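Ribosome biogenesis GTPase A (Thermotoga maritima, PDB 3CNO) binds GTP, which it probably hydrolyses, and is probably a 23S rRNA-binding factor needed for a late step of 50S ribosomal subunit assembly. Local coordinates at residues A[51-56]-A[76-81]; A[193-198]-A[241-246]; A[99-104]-A[145-150]. All coordinates share one frame; numbering follows the deposited sequence.

Contact 1: A[51-56]-A[76-81]; sequences ILLNKV and KRVITT. With GDP (guanosine-5'-diphosphate), chain B.
Ile-51, Leu-52 and Leu-53 pair in parallel with Val-78, Ile-79 and Thr-80, joining the two strands of a right-handed beta-alpha-beta crossover in the GTPase domain, through helix 61-72. Four backbone hydrogen bonds hold the strands, the shortest Ile-79 N to Ile-51 O at 2.7 Å; a weak fifth, Val-56 N to Thr-81 O, lies beyond. Packing is dense on both faces. On one, Val-78 CG2 lies 3.9 Å from Ile-51 CG2 and also meets Leu-53 CG, under helix 61-72. On the other, Leu-52 CD2 reaches Thr-81 CG2 at 3.6 Å while Ile-79 CD1 rests on Leu-52 CG, beneath Leu-90. The start of segment 76-81 is looser: exposed Lys-76 only brushes Ile-51 CD1 with its CD, and the Arg-77 guanidinium turns away to a salt bridge with Glu-48.

At the strand end and just beyond, Asn-54, Lys-55 and Val-56 belong to the guanine-recognition NKxD motif of the GTP site. Asn-54 ND2 bonds to Thr-110 O, tying the strand end to the phosphate-binding loop. Lys-55, extended beyond CG, lies across one face of the guanine, its CG 3.4 Å from C6 of GDP, and its NZ bonds both Asn-109 O and, at 3.1 Å, the ribose O4'.

Contact 2: A[193-198]-A[241-246]; sequences ARSIGI and GRVSFE
Ser-195, in the last turn of helix 182-196, faces an irregular but extended chain at Val-243 to Phe-245, the closest CA atoms being those of Ser-195 and Phe-245, 6.2 Å apart. The helix ends in a Schellman-like cap, lacking the full motif's second bond to Arg-194 O: Gly-197 takes a positive phi of 105°, and Ala-193 O accepts from both Gly-197 N and Ile-198 N, each at 2.8 Å. Apolar contacts and one close polar approach carry this small contact.

Ser-195 supplies most of the helix side. Its OG stands beside its own backbone N (chi1 -45°), which turns the hydroxyl back to Ile-191 O, its hydrogen-bond partner one turn earlier. The same OG lies 2.9 Å from Ser-244 O and at the edge of the Phe-245 ring, near the ring plane. Ser-195 CB meets one branch of Val-243, CG1, at 3.7 Å. The other branch, CG2, is met by Ile-196, whose CD1 comes to 3.8 Å with the two side chains crossing at about a right angle. Val-243 thus divides its methyls between two successive helix residues.

The side chains of Ser-244 and Phe-245 leave in directions away from the helix segment. Ser-244 OG bonds to Asp-60 N, and the backbones of Phe-245 and Glu-246 bond to Arg-32, so the chain that receives the C-terminal helical region is itself attached to the GTPase domain. Folded back against its own chain, the Phe-245 ring carries Val-243 O 4.0 Å above one face, offset toward the rim.

Contact 3: A[99-104]-A[145-150]; sequences LARVLI and GVKILD
Arg-101 and Lys-147 lie side by side on one face of two parallel strands, 101-104 and 147-149, and point the same way. The lysine can be followed outward. Its CB packs on Arg-101 CG at 3.8 Å and lies over one face of the guanidinium, offset toward the rim. CG approaches Arg-101 NH1. The chain then bends at chi2 and chi3 (-105° and -92°), keeping CE close to the guanidinium, 3.5 Å from NH2. At the tip NZ is 4.2 Å from that same NH2, two like charges near each other; both residues also make cation-pi contacts with Trp-139 of the neighbouring strand, which would offset part of the repulsion.

The opposite face is apolar. Val-102 CB meets Ile-148 CG1 at 4.0 Å, the two side chains again running alongside one another, and Ile-148 CG2 touches Ile-104 CG1. Leu-119 and Ile-116 of helix 112-120 cover this layer. Back on the face of Arg-101, Leu-103 and Leu-149 meet through their CD1 methyls.

Between the backbones, Val-102 is gripped twice: its N donates to Lys-147 O at 2.8 Å and its O accepts from Leu-149 N. The bond from Lys-147 N to Ala-100 O is weak. Farther along, a water bridges the two backbones, accepting from Ile-104 N and donating to Leu-149 O at 2.7 Å. Such a parallel pair, leading from strand 101-106 into the phosphate-binding loop and from strand 147-154 toward Gly-153 of the GTP site, is characteristic of the P-loop GTPase fold.

How the contacts relate
Contacts 1 and 3 belong to the same six-stranded sheet, their centres 18 Å apart, with strand 24-30 lying between strands 48-54 and 101-106. They reach different parts of the nucleotide: contact 1 holds residues at the guanosine, whereas strand 101-106 of contact 3 leads to the phosphate-binding loop, the Ile-104 side chain being about 7 Å from GDP. Contact 2 lies outside the sheet, 36 Å between centres from contact 3 and across the centre of the chain from it. It nevertheless touches contact 1, where Arg-242 NH1 approaches Val-56 O at 2.9 Å in a weak hydrogen bond, and Phe-245 is about 11 Å from GDP by its side chain.

Contact 1: A[51-56]-A[76-81]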
loop_
_atom_site.group_PDB
_atom_site.type_symbol
_atom_site.label_atom_id
_atom_site.label_comp_id
_atom_site.label_asym_id
_atom_site.label_seq_id
_atom_site.Cartn_x
_atom_site.Cartn_y
_atom_site.Cartn_z
ATOM N N ILE A 51 -9.338 6.551 6.890
ATOM C CA ILE A 51 -8.785 5.748 5.828
ATOM C C ILE A 51 -7.918 6.646 4.970
ATOM O O ILE A 51 -8.402 7.599 4.334
ATOM C CB ILE A 51 -9.865 5.076 4.963
ATOM C CG1 ILE A 51 -10.657 4.053 5.798
ATOM C CG2 ILE A 51 -9.225 4.449 3.693
ATOM C CD1 ILE A 51 -11.877 3.478 5.070
ATOM N N LEU A 52 -6.633 6.322 4.960
ATOM C CA LEU A 52 -5.655 7.061 4.201
ATOM C C LEU A 52 -5.269 6.257 2.960
ATOM O O LEU A 52 -4.637 5.207 3.062
ATOM C CB LEU A 52 -4.446 7.363 5.099
ATOM C CG LEU A 52 -3.330 8.314 4.670
ATOM C CD1 LEU A 52 -2.610 8.869 5.876
ATOM C CD2 LEU A 52 -2.345 7.601 3.745
ATOM N N LEU A 53 -5.674 6.741 1.790
ATOM C CA LEU A 53 -5.253 6.146 0.522
ATOM C C LEU A 53 -3.946 6.826 0.090
ATOM O O LEU A 53 -3.961 7.974 -0.343
ATOM C CB LEU A 53 -6.352 6.274 -0.556
ATOM C CG LEU A 53 -7.764 5.709 -0.264
ATOM C CD1 LEU A 53 -8.734 5.922 -1.442
ATOM C CD2 LEU A 53 -7.748 4.225 0.168
ATOM N N ASN A 54 -2.828 6.112 0.241
ATOM C CA ASN A 54 -1.470 6.630 -0.005
ATOM C C ASN A 54 -0.938 6.276 -1.382
ATOM O O ASN A 54 -1.477 5.398 -2.053
ATOM C CB ASN A 54 -0.496 6.072 1.038
ATOM C CG ASN A 54 0.710 6.974 1.253
ATOM O OD1 ASN A 54 0.664 8.171 0.989
ATOM N ND2 ASN A 54 1.803 6.396 1.734
ATOM N N LYS A 55 0.137 6.953 -1.784
ATOM C CA LYS A 55 0.826 6.706 -3.050
ATOM C C LYS A 55 -0.049 7.045 -4.250
ATOM O O LYS A 55 -0.004 6.368 -5.280
ATOM C CB LYS A 55 1.362 5.262 -3.139
ATOM C CG LYS A 55 2.163 4.826 -1.933
ATOM C CD LYS A 55 2.902 3.522 -2.169
ATOM C CE LYS A 55 3.783 3.184 -0.971
ATOM N NZ LYS A 55 4.478 1.906 -1.199
ATOM N N VAL A 56 -0.846 8.102 -4.113
ATOM C CA VAL A 56 -1.727 8.533 -5.207
ATOM C C VAL A 56 -0.938 8.963 -6.441
ATOM O O VAL A 56 -1.468 8.942 -7.545
ATOM C CB VAL A 56 -2.771 9.626 -4.788
ATOM C CG1 VAL A 56 -3.834 9.032 -3.900
ATOM C CG2 VAL A 56 -2.118 10.815 -4.128
ATOM N N LYS A 76 -17.850 6.860 5.396
ATOM C CA LYS A 76 -16.548 6.694 6.025
ATOM C C LYS A 76 -15.695 7.936 5.836
ATOM O O LYS A 76 -15.969 8.762 4.966
ATOM C CB LYS A 76 -15.848 5.435 5.504
ATOM C CG LYS A 76 -16.654 4.167 5.744
ATOM C CD LYS A 76 -15.825 2.912 5.561
ATOM C CE LYS A 76 -16.541 1.708 6.162
ATOM N NZ LYS A 76 -15.584 0.633 6.559
ATOM N N ARG A 77 -14.703 8.090 6.701
ATOM C CA ARG A 77 -13.788 9.216 6.642
ATOM C C ARG A 77 -12.568 8.737 5.877
ATOM O O ARG A 77 -11.941 7.747 6.249
ATOM C CB ARG A 77 -13.425 9.656 8.057
ATOM C CG ARG A 77 -12.731 10.985 8.178
ATOM C CD ARG A 77 -12.667 11.355 9.639
ATOM N NE ARG A 77 -11.530 12.224 9.930
ATOM C CZ ARG A 77 -11.112 12.512 11.160
ATOM N NH1 ARG A 77 -11.738 11.992 12.200
ATOM N NH2 ARG A 77 -10.064 13.306 11.351
ATOM N N VAL A 78 -12.261 9.430 4.788
ATOM C CA VAL A 78 -11.249 8.987 3.843
ATOM C C VAL A 78 -10.440 10.183 3.344
ATOM O O VAL A 78 -10.988 11.258 3.113
ATOM C CB VAL A 78 -11.884 8.164 2.651
ATOM C CG1 VAL A 78 -12.831 9.026 1.786
ATOM C CG2 VAL A 78 -10.800 7.465 1.796
ATOM N N ILE A 79 -9.130 9.998 3.227
ATOM C CA ILE A 79 -8.243 11.008 2.649
ATOM C C ILE A 79 -7.315 10.338 1.635
ATOM O O ILE A 79 -7.226 9.109 1.587
ATOM C CB ILE A 79 -7.432 11.807 3.726
ATOM C CG1 ILE A 79 -6.324 10.950 4.360
ATOM C CG2 ILE A 79 -8.372 12.418 4.796
ATOM C CD1 ILE A 79 -5.162 11.770 4.900
ATOM N N THR A 80 -6.667 11.154 0.807
ATOM C CA THR A 80 -5.667 10.691 -0.144
ATOM C C THR A 80 -4.433 11.563 0.006
ATOM O O THR A 80 -4.532 12.746 0.330
ATOM C CB THR A 80 -6.141 10.742 -1.641
ATOM O OG1 THR A 80 -6.303 12.100 -2.072
ATOM C CG2 THR A 80 -7.438 9.992 -1.848
ATOM N N THR A 81 -3.267 10.970 -0.227
ATOM C CA THR A 81 -2.021 11.684 -0.064
ATOM C C THR A 81 -0.872 10.920 -0.710
ATOM O O THR A 81 -1.064 9.832 -1.231
ATOM C CB THR A 81 -1.735 11.987 1.439
ATOM O OG1 THR A 81 -0.652 12.915 1.531
ATOM C CG2 THR A 81 -1.412 10.720 2.216
HETATM P PB GDP B . 6.265 1.115 5.624
HETATM O O1B GDP B . 6.738 1.919 6.806
HETATM O O2B GDP B . 4.748 1.103 5.674
HETATM O O3B GDP B . 6.687 -0.335 5.678
HETATM O O3A GDP B . 6.740 1.771 4.241
HETATM P PA GDP B . 7.830 2.911 3.959
HETATM O O1A GDP B . 7.483 4.268 4.519
HETATM O O2A GDP B . 9.209 2.451 4.361
HETATM O "O5'" GDP B . 7.728 3.002 2.368
HETATM C "C5'" GDP B . 7.873 1.818 1.589
HETATM C "C4'" GDP B . 8.301 2.203 0.184
HETATM O "O4'" GDP B . 7.300 3.008 -0.434
HETATM C "C3'" GDP B . 9.575 3.022 0.180
HETATM O "O3'" GDP B . 10.344 2.611 -0.958
HETATM C "C2'" GDP B . 9.107 4.444 -0.009
HETATM O "O2'" GDP B . 10.149 5.212 -0.618
HETATM C "C1'" GDP B . 7.849 4.257 -0.852
HETATM N N9 GDP B . 6.755 5.233 -0.633
HETATM C C8 GDP B . 6.191 5.595 0.534
HETATM N N7 GDP B . 5.191 6.491 0.335
HETATM C C5 GDP B . 5.100 6.708 -0.990
HETATM C C6 GDP B . 4.267 7.538 -1.892
HETATM O O6 GDP B . 3.373 8.283 -1.440
HETATM N N1 GDP B . 4.500 7.460 -3.213
HETATM C C2 GDP B . 5.466 6.675 -3.735
HETATM N N2 GDP B . 5.634 6.655 -5.075
HETATM N N3 GDP B . 6.267 5.899 -2.970
HETATM C C4 GDP B . 6.131 5.875 -1.624
#

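Contact 2: A[193-198]-A[241-246]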
loop_
_atom_site.group_PDB
_atom_site.type_symbol
_atom_site.label_atom_id
_atom_site.label_comp_id
_atom_site.label_asym_id
_atom_site.label_seq_id
_atom_site.Cartn_x
_atom_site.Cartn_y
_atom_site.Cartn_z
ATOM N N ALA A 193 -2.028 -6.879 -16.244
ATOM C CA ALA A 193 -2.432 -6.851 -17.641
ATOM C C ALA A 193 -3.844 -6.310 -17.838
ATOM O O ALA A 193 -4.069 -5.533 -18.756
ATOM C CB ALA A 193 -2.291 -8.243 -18.275
ATOM N N ARG A 194 -4.791 -6.719 -16.989
ATOM C CA ARG A 194 -6.173 -6.219 -17.103
ATOM C C ARG A 194 -6.253 -4.732 -16.798
ATOM O O ARG A 194 -6.954 -3.986 -17.488
ATOM C CB ARG A 194 -7.154 -6.973 -16.203
ATOM C CG ARG A 194 -8.610 -6.643 -16.530
ATOM C CD ARG A 194 -9.547 -6.798 -15.338
ATOM N NE ARG A 194 -10.861 -6.216 -15.624
ATOM C CZ ARG A 194 -11.820 -6.006 -14.721
ATOM N NH1 ARG A 194 -12.976 -5.465 -15.100
ATOM N NH2 ARG A 194 -11.634 -6.322 -13.443
ATOM N N SER A 195 -5.523 -4.308 -15.771
ATOM C CA SER A 195 -5.513 -2.909 -15.370
ATOM C C SER A 195 -4.944 -1.999 -16.455
ATOM O O SER A 195 -5.445 -0.898 -16.675
ATOM C CB SER A 195 -4.714 -2.731 -14.077
ATOM O OG SER A 195 -5.061 -3.729 -13.128
ATOM N N ILE A 196 -3.897 -2.459 -17.128
ATOM C CA ILE A 196 -3.180 -1.614 -18.077
ATOM C C ILE A 196 -3.655 -1.822 -19.535
ATOM O O ILE A 196 -3.436 -0.962 -20.396
ATOM C CB ILE A 196 -1.640 -1.769 -17.892
ATOM C CG1 ILE A 196 -0.921 -0.437 -18.125
ATOM C CG2 ILE A 196 -1.101 -2.879 -18.746
ATOM C CD1 ILE A 196 0.586 -0.481 -17.885
ATOM N N GLY A 197 -4.317 -2.949 -19.800
ATOM C CA GLY A 197 -4.898 -3.227 -21.118
ATOM C C GLY A 197 -4.150 -4.245 -21.975
ATOM O O GLY A 197 -4.414 -4.368 -23.179
ATOM N N ILE A 198 -3.216 -4.975 -21.364
ATOM C CA ILE A 198 -2.409 -5.952 -22.097
ATOM C C ILE A 198 -3.174 -7.247 -22.378
ATOM O O ILE A 198 -3.787 -7.831 -21.482
ATOM C CB ILE A 198 -1.075 -6.234 -21.386
ATOM C CG1 ILE A 198 -0.237 -4.958 -21.353
ATOM C CG2 ILE A 198 -0.317 -7.364 -22.076
ATOM C CD1 ILE A 198 1.048 -5.064 -20.573
ATOM N N GLY A 241 4.423 2.519 -14.612
ATOM C CA GLY A 241 3.303 3.410 -14.933
ATOM C C GLY A 241 2.305 3.574 -13.801
ATOM O O GLY A 241 2.327 2.824 -12.822
ATOM N N ARG A 242 1.435 4.568 -13.947
ATOM C CA ARG A 242 0.326 4.794 -13.031
ATOM C C ARG A 242 -0.748 3.739 -13.234
ATOM O O ARG A 242 -1.552 3.832 -14.158
ATOM C CB ARG A 242 -0.295 6.154 -13.294
ATOM C CG ARG A 242 0.316 7.309 -12.577
ATOM C CD ARG A 242 -0.547 8.494 -12.879
ATOM N NE ARG A 242 -0.184 9.699 -12.144
ATOM C CZ ARG A 242 -0.736 10.058 -10.994
ATOM N NH1 ARG A 242 -1.654 9.289 -10.423
ATOM N NH2 ARG A 242 -0.359 11.186 -10.405
ATOM N N VAL A 243 -0.780 2.752 -12.351
ATOM C CA VAL A 243 -1.636 1.588 -12.525
ATOM C C VAL A 243 -2.265 1.233 -11.185
ATOM O O VAL A 243 -1.577 1.209 -10.162
ATOM C CB VAL A 243 -0.794 0.383 -13.051
ATOM C CG1 VAL A 243 -1.653 -0.847 -13.294
ATOM C CG2 VAL A 243 -0.067 0.762 -14.320
ATOM N N SER A 244 -3.566 0.968 -11.187
ATOM C CA SER A 244 -4.252 0.473 -9.997
ATOM C C SER A 244 -4.686 -0.982 -10.224
ATOM O O SER A 244 -4.871 -1.399 -11.365
ATOM C CB SER A 244 -5.425 1.376 -9.642
ATOM O OG SER A 244 -4.960 2.662 -9.264
ATOM N N PHE A 245 -4.819 -1.750 -9.145
ATOM C CA PHE A 245 -4.990 -3.207 -9.239
ATOM C C PHE A 245 -6.356 -3.672 -8.768
ATOM O O PHE A 245 -6.771 -4.803 -9.043
ATOM C CB PHE A 245 -3.877 -3.930 -8.470
ATOM C CG PHE A 245 -2.510 -3.386 -8.752
ATOM C CD1 PHE A 245 -2.023 -3.328 -10.064
ATOM C CD2 PHE A 245 -1.721 -2.895 -7.717
ATOM C CE1 PHE A 245 -0.771 -2.807 -10.330
ATOM C CE2 PHE A 245 -0.465 -2.379 -7.969
ATOM C CZ PHE A 245 0.011 -2.329 -9.274
ATOM N N GLU A 246 -7.041 -2.792 -8.043
ATOM C CA GLU A 246 -8.424 -3.027 -7.651
ATOM C C GLU A 246 -9.293 -1.835 -8.024
ATOM O O GLU A 246 -8.840 -0.683 -8.015
ATOM C CB GLU A 246 -8.536 -3.362 -6.160
ATOM C CG GLU A 246 -7.617 -4.499 -5.746
ATOM C CD GLU A 246 -7.674 -4.814 -4.275
ATOM O OE1 GLU A 246 -7.821 -6.006 -3.940
ATOM O OE2 GLU A 246 -7.579 -3.887 -3.449
#

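Contact 3: A[99-104]-A[145-150]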
loop_
_atom_site.group_PDB
_atom_site.type_symbol
_atom_site.label_atom_id
_atom_site.label_comp_id
_atom_site.label_asym_id
_atom_site.label_seq_id
_atom_site.Cartn_x
_atom_site.Cartn_y
_atom_site.Cartn_z
ATOM N N LEU A 99 -7.603 16.231 21.283
ATOM C CA LEU A 99 -7.452 15.134 22.236
ATOM C C LEU A 99 -7.239 13.770 21.569
ATOM O O LEU A 99 -7.270 12.730 22.238
ATOM C CB LEU A 99 -8.622 15.100 23.233
ATOM C CG LEU A 99 -8.819 16.313 24.162
ATOM C CD1 LEU A 99 -10.051 16.088 25.026
ATOM C CD2 LEU A 99 -7.575 16.663 25.026
ATOM N N ALA A 100 -7.005 13.777 20.256
ATOM C CA ALA A 100 -6.636 12.554 19.544
ATOM C C ALA A 100 -5.296 12.006 20.040
ATOM O O ALA A 100 -4.351 12.765 20.313
ATOM C CB ALA A 100 -6.608 12.781 18.041
ATOM N N ARG A 101 -5.258 10.685 20.208
ATOM C CA ARG A 101 -4.016 9.936 20.347
ATOM C C ARG A 101 -4.032 8.894 19.244
ATOM O O ARG A 101 -5.008 8.163 19.085
ATOM C CB ARG A 101 -3.882 9.323 21.740
ATOM C CG ARG A 101 -3.447 10.354 22.768
ATOM C CD ARG A 101 -3.789 9.931 24.188
ATOM N NE ARG A 101 -2.653 9.335 24.892
ATOM C CZ ARG A 101 -1.743 10.014 25.588
ATOM N NH1 ARG A 101 -1.802 11.335 25.680
ATOM N NH2 ARG A 101 -0.763 9.361 26.198
ATOM N N VAL A 102 -2.959 8.864 18.460
ATOM C CA VAL A 102 -2.999 8.260 17.126
ATOM C C VAL A 102 -2.086 7.049 16.932
ATOM O O VAL A 102 -0.887 7.083 17.258
ATOM C CB VAL A 102 -2.709 9.311 16.007
ATOM C CG1 VAL A 102 -2.999 8.728 14.648
ATOM C CG2 VAL A 102 -3.521 10.593 16.214
ATOM N N LEU A 103 -2.679 5.988 16.379
ATOM C CA LEU A 103 -1.925 4.877 15.821
ATOM C C LEU A 103 -1.956 4.920 14.298
ATOM O O LEU A 103 -3.028 5.031 13.684
ATOM C CB LEU A 103 -2.478 3.542 16.328
ATOM C CG LEU A 103 -1.957 2.243 15.698
ATOM C CD1 LEU A 103 -0.482 1.959 16.028
ATOM C CD2 LEU A 103 -2.839 1.088 16.123
ATOM N N ILE A 104 -0.771 4.849 13.697
ATOM C CA ILE A 104 -0.626 4.662 12.259
ATOM C C ILE A 104 -0.521 3.162 11.998
ATOM O O ILE A 104 0.406 2.509 12.478
ATOM C CB ILE A 104 0.647 5.373 11.720
ATOM C CG1 ILE A 104 0.734 6.825 12.223
ATOM C CG2 ILE A 104 0.725 5.284 10.198
ATOM C CD1 ILE A 104 -0.404 7.756 11.803
ATOM N N GLY A 145 -0.337 19.579 20.541
ATOM C CA GLY A 145 -0.293 18.597 21.613
ATOM C C GLY A 145 -0.866 17.217 21.349
ATOM O O GLY A 145 -0.675 16.312 22.179
ATOM N N VAL A 146 -1.563 17.034 20.220
ATOM C CA VAL A 146 -2.070 15.700 19.866
ATOM C C VAL A 146 -0.886 14.740 19.831
ATOM O O VAL A 146 0.219 15.118 19.429
ATOM C CB VAL A 146 -2.954 15.619 18.553
ATOM C CG1 VAL A 146 -3.650 16.944 18.219
ATOM C CG2 VAL A 146 -2.178 15.094 17.368
ATOM N N LYS A 147 -1.115 13.518 20.303
ATOM C CA LYS A 147 -0.036 12.555 20.498
ATOM C C LYS A 147 -0.096 11.453 19.457
ATOM O O LYS A 147 -1.154 10.873 19.231
ATOM C CB LYS A 147 -0.117 11.944 21.900
ATOM C CG LYS A 147 0.569 12.750 22.964
ATOM C CD LYS A 147 1.899 12.128 23.377
ATOM C CE LYS A 147 1.728 11.166 24.569
ATOM N NZ LYS A 147 3.003 10.993 25.339
ATOM N N ILE A 148 1.042 11.180 18.826
ATOM C CA ILE A 148 1.134 10.124 17.818
ATOM C C ILE A 148 2.201 9.103 18.216
ATOM O O ILE A 148 3.320 9.468 18.573
ATOM C CB ILE A 148 1.411 10.687 16.390
ATOM C CG1 ILE A 148 0.438 11.833 16.056
ATOM C CG2 ILE A 148 1.307 9.576 15.355
ATOM C CD1 ILE A 148 0.651 12.504 14.683
ATOM N N LEU A 149 1.829 7.825 18.175
ATOM C CA LEU A 149 2.771 6.731 18.407
ATOM C C LEU A 149 3.873 6.718 17.350
ATOM O O LEU A 149 3.596 6.688 16.144
ATOM C CB LEU A 149 2.043 5.383 18.434
ATOM C CG LEU A 149 1.397 4.945 19.744
ATOM C CD1 LEU A 149 0.586 3.676 19.515
ATOM C CD2 LEU A 149 2.458 4.730 20.832
ATOM N N ASP A 150 5.112 6.733 17.833
ATOM C CA ASP A 150 6.325 6.865 17.026
ATOM C C ASP A 150 6.564 5.724 16.018
ATOM O O ASP A 150 7.200 5.918 14.974
ATOM C CB ASP A 150 7.529 6.967 17.976
ATOM C CG ASP A 150 8.773 7.499 17.296
ATOM O OD1 ASP A 150 8.651 8.433 16.469
ATOM O OD2 ASP A 150 9.881 6.992 17.599
HETATM O O HOH W 1 1.929 4.930 14.913
#